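Local coordinates for putative ESAT-6-like protein 6 (PDB 3OGI) that is a secreted member of the ESAT-6 subfamily of small helical WXG100 proteins and probably acts as one half of a secreted protein pair, at residues L23-A26 against E27-A30. Residues are numbered along the deposited sequence; the frame is centred on the assembly and turned at random.
Sequences LLEA and EHQA
Glu25 and His28, one helical turn apart, run side by side, and the Glu25 carboxylate meets the ND1 edge of the His28 ring in a carboxylate-imidazole hydrogen bond. The Glu25 chain leaves CB with CG anti to the backbone N (chi1 -172°), and CG comes alongside the amide nitrogen of Gln29, 3.7 Å from its NE2. A bend at chi2 then swings Glu25 CD forward to the edge of the His28 ring, in its plane, 3.2 Å from ND1. Of the two oxygens, OE1 takes the straighter bond from His28 ND1, at 2.9 Å, on its syn side and somewhat out of the carboxylate plane; OE2 receives a weak, more bent one from the same nitrogen. The carboxylate and ring planes are 69° apart, and the main bond through OE1 should help to fix the rotation of the ring.

The pair sits on helix 14-37, which packs against helix 51-66 in the helical hairpin of the WXG100 fold. On that side the His28 ring stacks with Phe61, while Leu24 is buried against Phe61 and Ile64. The Gln29 side chain crosses that of Glu25 at about a right angle, its amide nearly perpendicular to the carboxylate. Beneath the side chains, regular i to i+4 bonds carry the helix through, with His28 N to Leu24 O at 2.9 Å and Ala30 N to Ala26 O at 2.8 Å. Glu27 sends its carboxylate away from this turn, where OE2 is hydrogen-bonded to a polar side chain of the other protein chain in the assembly.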
loop_
_atom_site.group_PDB
_atom_site.type_symbol
_atom_site.label_atom_id
_atom_site.label_comp_id
_atom_site.label_asym_id
_atom_site.label_seq_id
_atom_site.Cartn_x
_atom_site.Cartn_y
_atom_site.Cartn_z
ATOM N N LEU A 23 -10.333 -9.763 2.134
ATOM C CA LEU A 23 -10.461 -8.341 1.893
ATOM C C LEU A 23 -9.106 -7.713 1.555
ATOM O O LEU A 23 -9.028 -6.835 0.690
ATOM C CB LEU A 23 -11.205 -7.629 3.030
ATOM C CG LEU A 23 -12.654 -8.154 3.093
ATOM C CD1 LEU A 23 -13.502 -7.501 4.175
ATOM C CD2 LEU A 23 -13.330 -7.980 1.749
ATOM N N LEU A 24 -8.033 -8.196 2.182
ATOM C CA LEU A 24 -6.709 -7.642 1.911
ATOM C C LEU A 24 -6.360 -7.820 0.446
ATOM O O LEU A 24 -5.860 -6.901 -0.197
ATOM C CB LEU A 24 -5.620 -8.258 2.797
ATOM C CG LEU A 24 -4.230 -7.599 2.687
ATOM C CD1 LEU A 24 -4.307 -6.120 3.014
ATOM C CD2 LEU A 24 -3.211 -8.272 3.582
ATOM N N GLU A 25 -6.653 -8.997 -0.092
ATOM C CA GLU A 25 -6.346 -9.284 -1.488
ATOM C C GLU A 25 -7.186 -8.444 -2.484
ATOM O O GLU A 25 -6.701 -8.084 -3.580
ATOM C CB GLU A 25 -6.479 -10.788 -1.758
ATOM C CG GLU A 25 -6.007 -11.235 -3.142
ATOM C CD GLU A 25 -4.575 -10.803 -3.483
ATOM O OE1 GLU A 25 -3.790 -10.468 -2.562
ATOM O OE2 GLU A 25 -4.240 -10.814 -4.690
ATOM N N ALA A 26 -8.433 -8.133 -2.123
ATOM C CA ALA A 26 -9.201 -7.203 -2.951
ATOM C C ALA A 26 -8.468 -5.863 -2.968
ATOM O O ALA A 26 -8.335 -5.213 -4.005
ATOM C CB ALA A 26 -10.645 -7.033 -2.441
ATOM N N GLU A 27 -7.960 -5.467 -1.815
ATOM C CA GLU A 27 -7.254 -4.198 -1.753
ATOM C C GLU A 27 -5.970 -4.206 -2.605
ATOM O O GLU A 27 -5.649 -3.238 -3.280
ATOM C CB GLU A 27 -6.950 -3.804 -0.303
ATOM C CG GLU A 27 -6.048 -2.575 -0.227
ATOM C CD GLU A 27 -6.625 -1.357 -0.949
ATOM O OE1 GLU A 27 -7.784 -1.411 -1.407
ATOM O OE2 GLU A 27 -5.911 -0.341 -1.065
ATOM N N HIS A 28 -5.245 -5.312 -2.551
ATOM C CA HIS A 28 -4.072 -5.530 -3.379
ATOM C C HIS A 28 -4.437 -5.403 -4.859
ATOM O O HIS A 28 -3.729 -4.767 -5.648
ATOM C CB HIS A 28 -3.534 -6.926 -3.077
ATOM C CG HIS A 28 -2.478 -7.398 -4.019
ATOM N ND1 HIS A 28 -2.298 -8.732 -4.317
ATOM C CD2 HIS A 28 -1.532 -6.725 -4.717
ATOM C CE1 HIS A 28 -1.301 -8.859 -5.175
ATOM N NE2 HIS A 28 -0.818 -7.656 -5.432
ATOM N N GLN A 29 -5.549 -6.010 -5.239
ATOM C CA GLN A 29 -5.978 -5.941 -6.624
ATOM C C GLN A 29 -6.375 -4.515 -6.969
ATOM O O GLN A 29 -6.078 -4.029 -8.052
ATOM C CB GLN A 29 -7.113 -6.923 -6.884
ATOM C CG GLN A 29 -6.674 -8.366 -6.754
ATOM C CD GLN A 29 -7.843 -9.336 -6.509
ATOM O OE1 GLN A 29 -9.021 -8.936 -6.409
ATOM N NE2 GLN A 29 -7.514 -10.619 -6.412
ATOM N N ALA A 30 -7.024 -3.840 -6.030
ATOM C CA ALA A 30 -7.355 -2.433 -6.217
ATOM C C ALA A 30 -6.075 -1.617 -6.475
ATOM O O ALA A 30 -6.021 -0.766 -7.372
ATOM C CB ALA A 30 -8.115 -1.889 -5.006
#